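Local coordinates for protein glutamate racemase (Francisella tularensis subsp. tularensis, PDB 3OUT) that is a two-domain alpha/beta protein of the Asp/Glu/hydantoin racemase family, modelled with D-glutamic acid bound in a pocket, at residues L20-N25 against L209-M214; C186-I191 against E250-T255. One frame throughout, in Å; residues are numbered along the deposited sequence. Where two conformers were deposited one is given.

Interaction 1 (L20-N25 against L209-M214); sequences LTIVKN and LQASKM
N25 and I22, one turn apart on helix 20-29, close on S212 from helix 208-221 where the axes of the two short segments approach to 9.1 Å, their directions inclined at 55°. The tight part of the contact is centred on the serine hydroxyl. S212 OG lies 3.3 Å from N25 CB and 3.7 Å from I22 CD1, so it meets carbon on both. With OG beside its own backbone N (chi1 -56°), the hydroxyl also bonds to S208 O one turn back, which satisfies it without a polar partner on helix 20-29. Next to it, I22 CD1 touches A211 CB at 4.1 Å, an apolar pair at the buried end of the contact.

The looser side is formed by L209, which is exposed. Its CD1 sits 3.9 Å from N25 CB and also borders CG and OD1 of the amide, the two side chains crossing obliquely. The amide nitrogen ND2 of N25 comes 3.4 Å from L209 N, but both are donors and the approach is one of van der Waals contact.

Helix 20-29 makes the crossover between the neighbouring parallel strands 10-14 and 35-39. Helix 208-221 follows strand 203-205 of the four-stranded sheet, and its A211 also packs on V100 and A103 of helix 100-106.

Interaction 2 (C186-I191 against E250-T255); sequences CTHYPI and EMFLQT. With DGL (D-glutamic acid), chain E.
The D-glutamic acid pocket is lined here by C186, T187 and H188, and F252 of helix 245-253 backs it by setting its edge against the face of the H188 imidazole. In this edge-to-face pair the centroids are 5.1 Å apart and the planes meet at 55°, with F252 CZ over the imidazole, offset toward the rim. I191 completes the cluster. Its CG1 touches F252 CE2 at 3.5 Å, CD1 lies over one face of the phenyl ring, and CD1 also meets the selenomethionine methyl CE of M251 at 4.3 Å.

On the ligand side, the backbone N of T187 donates to OE2 of D-glutamic acid at 2.9 Å in a nearly straight bond (164°). T187 OG1, placed between its own backbone N and carbonyl carbon (chi1 52°), accepts a hydrogen bond from H188 ND1 at 2.9 Å, close to the imidazole plane. H188 NE2 is hydrogen-bonded to E154 OE2, and H188 CE1 comes 3.7 Å from the ligand nitrogen.

Bonds at both nitrogens and F252 over one face thus fix the rotation of the imidazole beside the ligand. F252 is the second-shell residue that positions H188; I191 packs on F252, and M251 on I191.

From the N terminus, helix 20-29 comes first, after strand 10-14 of the six-stranded sheet and a short loop. Loop 186-191 then leaves strand 181-184 of the four-stranded sheet, helix 208-221 follows, and 250-255 holds the last turn of helix 245-253 and the start of the loop toward strand 259-262. Interaction 1 closes a loop of 183 residues and interaction 2 one of 58; since their segments alternate, the loops cross rather than nest. Helices 20-29 and 245-253 also touch directly, K24 CB packing on L253 O. Both contacts join an element following a strand of the six-stranded sheet to one following a strand of the four-stranded sheet, beside the D-glutamic acid pocket.

Interaction 1 (L20-N25 against L209-M214)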
loop_
_atom_site.group_PDB
_atom_site.type_symbol
_atom_site.label_atom_id
_atom_site.label_comp_id
_atom_site.label_asym_id
_atom_site.label_seq_id
_atom_site.Cartn_x
_atom_site.Cartn_y
_atom_site.Cartn_z
ATOM N N LEU B 20 11.796 8.354 16.526
ATOM C CA LEU B 20 11.947 9.794 16.734
ATOM C C LEU B 20 13.043 10.069 17.784
ATOM O O LEU B 20 13.636 11.143 17.778
ATOM C CB LEU B 20 10.614 10.455 17.122
ATOM C CG LEU B 20 9.643 10.515 15.946
ATOM C CD1 LEU B 20 8.228 10.744 16.393
ATOM C CD2 LEU B 20 10.140 11.647 14.961
ATOM N N THR B 21 13.301 9.113 18.670
ATOM C CA THR B 21 14.396 9.274 19.609
ATOM C C THR B 21 15.748 9.461 18.914
ATOM O O THR B 21 16.591 10.216 19.424
ATOM C CB THR B 21 14.475 8.127 20.598
ATOM O OG1 THR B 21 13.327 8.176 21.462
ATOM C CG2 THR B 21 15.768 8.230 21.398
ATOM N N ILE B 22 15.956 8.806 17.764
ATOM C CA ILE B 22 17.220 8.947 16.992
ATOM C C ILE B 22 17.343 10.380 16.487
ATOM O O ILE B 22 18.448 10.940 16.419
ATOM C CB ILE B 22 17.299 7.968 15.791
ATOM C CG1 ILE B 22 17.483 6.538 16.303
ATOM C CG2 ILE B 22 18.412 8.362 14.792
ATOM C CD1 ILE B 22 18.904 6.150 16.584
ATOM N N VAL B 23 16.220 10.995 16.107
ATOM C CA VAL B 23 16.248 12.386 15.687
ATOM C C VAL B 23 16.744 13.280 16.841
ATOM O O VAL B 23 17.625 14.130 16.666
ATOM C CB VAL B 23 14.856 12.832 15.163
ATOM C CG1 VAL B 23 14.897 14.307 14.766
ATOM C CG2 VAL B 23 14.493 11.978 13.949
ATOM N N LYS B 24 16.183 13.054 18.024
ATOM C CA LYS B 24 16.576 13.737 19.244
ATOM C C LYS B 24 18.108 13.569 19.473
ATOM O O LYS B 24 18.844 14.544 19.728
ATOM C CB LYS B 24 15.746 13.217 20.420
ATOM C CG LYS B 24 16.151 13.759 21.806
ATOM C CD LYS B 24 15.573 12.903 22.942
ATOM C CE LYS B 24 16.376 11.594 23.175
ATOM N NZ LYS B 24 15.830 10.701 24.273
ATOM N N ASN B 25 18.571 12.339 19.354
ATOM C CA ASN B 25 19.964 12.045 19.618
ATOM C C ASN B 25 20.847 12.783 18.623
ATOM O O ASN B 25 21.808 13.337 18.940
ATOM C CB ASN B 25 20.242 10.539 19.542
ATOM C CG ASN B 25 19.627 9.744 20.691
ATOM O OD1 ASN B 25 19.488 10.209 21.773
ATOM N ND2 ASN B 25 19.337 8.542 20.429
ATOM N N LEU B 209 21.469 5.928 21.127
ATOM C CA LEU B 209 22.526 6.930 21.085
ATOM C C LEU B 209 23.793 6.380 20.423
ATOM O O LEU B 209 24.427 7.077 19.649
ATOM C CB LEU B 209 22.833 7.477 22.486
ATOM C CG LEU B 209 23.865 8.603 22.522
ATOM C CD1 LEU B 209 23.476 9.858 21.695
ATOM C CD2 LEU B 209 24.107 8.928 24.019
ATOM N N GLN B 210 24.134 5.137 20.733
ATOM C CA GLN B 210 25.287 4.457 20.109
ATOM C C GLN B 210 25.139 4.455 18.593
ATOM O O GLN B 210 26.107 4.763 17.876
ATOM C CB GLN B 210 25.427 3.049 20.639
ATOM C CG GLN B 210 26.565 2.203 20.027
ATOM C CD GLN B 210 27.990 2.669 20.391
ATOM O OE1 GLN B 210 28.206 3.757 20.905
ATOM N NE2 GLN B 210 28.962 1.817 20.120
ATOM N N ALA B 211 23.935 4.141 18.097
ATOM C CA ALA B 211 23.700 4.193 16.648
ATOM C C ALA B 211 23.949 5.588 16.087
ATOM O O ALA B 211 24.596 5.774 15.044
ATOM C CB ALA B 211 22.218 3.674 16.292
ATOM N N SER B 212 23.447 6.602 16.790
ATOM C CA SER B 212 23.700 7.983 16.370
ATOM C C SER B 212 25.192 8.327 16.355
ATOM O O SER B 212 25.669 8.969 15.430
ATOM C CB SER B 212 22.913 8.940 17.250
ATOM O OG SER B 212 21.527 8.608 17.221
ATOM N N LYS B 213 25.915 7.895 17.386
ATOM C CA LYS B 213 27.383 8.078 17.432
ATOM C C LYS B 213 28.123 7.391 16.304
ATOM O O LYS B 213 29.100 7.949 15.798
ATOM C CB LYS B 213 27.921 7.633 18.775
ATOM C CG LYS B 213 27.412 8.533 19.874
ATOM C CD LYS B 213 28.162 8.392 21.149
ATOM C CE LYS B 213 28.146 7.041 21.729
ATOM N NZ LYS B 213 28.940 7.032 23.016
HETATM N N MSE B 214 27.653 6.206 15.906
HETATM C CA MSE B 214 28.226 5.504 14.763
HETATM C C MSE B 214 28.068 6.346 13.497
HETATM O O MSE B 214 28.976 6.416 12.675
HETATM C CB MSE B 214 27.637 4.084 14.605
HETATM C CG MSE B 214 28.101 3.147 15.688
HETATM SE SE MSE B 214 27.185 1.452 15.485
HETATM C CE MSE B 214 28.592 0.293 16.215
#

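Interaction 2 (C186-I191 against E250-T255)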
loop_
_atom_site.group_PDB
_atom_site.type_symbol
_atom_site.label_atom_id
_atom_site.label_comp_id
_atom_site.label_asym_id
_atom_site.label_seq_id
_atom_site.Cartn_x
_atom_site.Cartn_y
_atom_site.Cartn_z
ATOM N N CYS B 186 13.889 -2.741 21.191
ATOM C CA CYS B 186 12.781 -2.069 20.524
ATOM C C CYS B 186 12.840 -0.614 20.923
ATOM O O CYS B 186 13.076 -0.284 22.092
ATOM C CB CYS B 186 11.482 -2.693 20.955
ATOM S SG CYS B 186 9.925 -1.898 20.377
ATOM N N THR B 187 12.615 0.271 19.970
ATOM C CA THR B 187 12.688 1.716 20.236
ATOM C C THR B 187 11.813 2.191 21.405
ATOM O O THR B 187 12.127 3.214 22.051
ATOM C CB THR B 187 12.219 2.534 19.001
ATOM O OG1 THR B 187 10.934 2.067 18.570
ATOM C CG2 THR B 187 13.144 2.386 17.876
ATOM N N HIS B 188 10.690 1.502 21.612
ATOM C CA HIS B 188 9.703 1.943 22.589
ATOM C C HIS B 188 10.116 1.651 24.034
ATOM O O HIS B 188 9.621 2.298 24.949
ATOM C CB HIS B 188 8.372 1.264 22.308
ATOM C CG HIS B 188 7.678 1.786 21.101
ATOM N ND1 HIS B 188 8.296 1.952 19.879
ATOM C CD2 HIS B 188 6.399 2.196 20.941
ATOM C CE1 HIS B 188 7.408 2.415 19.011
ATOM N NE2 HIS B 188 6.245 2.558 19.629
ATOM N N TYR B 189 10.976 0.656 24.229
ATOM C CA TYR B 189 11.146 0.079 25.576
ATOM C C TYR B 189 11.889 0.995 26.554
ATOM O O TYR B 189 11.605 0.911 27.747
ATOM C CB TYR B 189 11.778 -1.305 25.541
ATOM C CG TYR B 189 11.026 -2.350 24.724
ATOM C CD1 TYR B 189 9.738 -2.119 24.183
ATOM C CD2 TYR B 189 11.592 -3.609 24.519
ATOM C CE1 TYR B 189 9.110 -3.103 23.419
ATOM C CE2 TYR B 189 10.962 -4.567 23.804
ATOM C CZ TYR B 189 9.704 -4.332 23.286
ATOM O OH TYR B 189 9.125 -5.326 22.530
ATOM N N PRO B 190 12.853 1.811 26.082
ATOM C CA PRO B 190 13.501 2.734 27.055
ATOM C C PRO B 190 12.528 3.673 27.806
ATOM O O PRO B 190 12.843 4.082 28.923
ATOM C CB PRO B 190 14.499 3.501 26.186
ATOM C CG PRO B 190 14.856 2.531 25.064
ATOM C CD PRO B 190 13.521 1.888 24.769
ATOM N N ILE B 191 11.359 3.990 27.244
ATOM C CA ILE B 191 10.319 4.774 27.943
ATOM C C ILE B 191 9.925 4.188 29.270
ATOM O O ILE B 191 9.629 4.947 30.211
ATOM C CB ILE B 191 9.012 4.857 27.062
ATOM C CG1 ILE B 191 9.311 5.719 25.833
ATOM C CG2 ILE B 191 7.752 5.382 27.849
ATOM C CD1 ILE B 191 9.391 7.241 26.128
ATOM N N GLU B 250 5.860 13.134 19.834
ATOM C CA GLU B 250 6.626 14.167 20.517
ATOM C C GLU B 250 7.025 13.726 21.915
ATOM O O GLU B 250 8.000 14.253 22.443
ATOM C CB GLU B 250 5.898 15.514 20.481
ATOM C CG GLU B 250 5.853 16.053 19.060
ATOM C CD GLU B 250 5.195 17.426 18.941
ATOM O OE1 GLU B 250 4.733 18.007 19.957
ATOM O OE2 GLU B 250 5.130 17.908 17.800
HETATM N N MSE B 251 6.342 12.719 22.467
HETATM C CA MSE B 251 6.813 12.034 23.719
HETATM C C MSE B 251 8.212 11.429 23.503
HETATM O O MSE B 251 9.062 11.533 24.380
HETATM C CB MSE B 251 5.814 10.978 24.199
HETATM C CG MSE B 251 6.178 10.285 25.495
HETATM SE SE MSE B 251 4.989 8.841 26.021
HETATM C CE MSE B 251 5.319 7.476 24.625
ATOM N N PHE B 252 8.468 10.888 22.309
ATOM C CA PHE B 252 9.774 10.320 21.967
ATOM C C PHE B 252 10.738 11.383 21.526
ATOM O O PHE B 252 11.919 11.301 21.857
ATOM C CB PHE B 252 9.644 9.263 20.853
ATOM C CG PHE B 252 9.083 7.958 21.342
ATOM C CD1 PHE B 252 7.741 7.707 21.286
ATOM C CD2 PHE B 252 9.905 7.002 21.902
ATOM C CE1 PHE B 252 7.199 6.529 21.728
ATOM C CE2 PHE B 252 9.360 5.793 22.362
ATOM C CZ PHE B 252 8.008 5.572 22.286
ATOM N N LEU B 253 10.262 12.350 20.748
ATOM C CA LEU B 253 11.162 13.366 20.149
ATOM C C LEU B 253 11.620 14.361 21.205
ATOM O O LEU B 253 12.736 14.836 21.167
ATOM C CB LEU B 253 10.457 14.119 19.018
ATOM C CG LEU B 253 11.288 15.194 18.287
ATOM C CD1 LEU B 253 12.554 14.594 17.668
ATOM C CD2 LEU B 253 10.428 15.830 17.219
ATOM N N GLN B 254 10.746 14.695 22.144
ATOM C CA GLN B 254 11.077 15.645 23.232
ATOM C C GLN B 254 11.186 17.098 22.765
ATOM O O GLN B 254 11.743 17.965 23.469
ATOM C CB GLN B 254 12.324 15.196 24.023
ATOM C CG GLN B 254 12.149 13.804 24.651
ATOM C CD GLN B 254 13.156 13.474 25.740
ATOM O OE1 GLN B 254 14.005 14.290 26.094
ATOM N NE2 GLN B 254 13.084 12.261 26.253
ATOM N N THR B 255 10.631 17.365 21.581
ATOM C CA THR B 255 10.531 18.697 21.023
ATOM C C THR B 255 9.455 18.655 19.920
ATOM O O THR B 255 9.013 17.572 19.534
ATOM C CB THR B 255 11.893 19.183 20.474
ATOM O OG1 THR B 255 11.900 20.609 20.382
ATOM C CG2 THR B 255 12.191 18.588 19.104
HETATM N N DGL E . 7.672 0.801 15.641
HETATM C CA DGL E . 7.603 -0.601 16.184
HETATM C C DGL E . 6.612 -1.420 15.408
HETATM O O DGL E . 6.251 -1.022 14.277
HETATM C CB DGL E . 8.926 -1.354 16.124
HETATM C CG DGL E . 10.122 -0.630 16.759
HETATM C CD DGL E . 11.362 -1.484 16.938
HETATM O OE1 DGL E . 11.299 -2.711 16.735
HETATM O OE2 DGL E . 12.409 -0.899 17.336
HETATM O OXT DGL E . 6.214 -2.522 15.857
#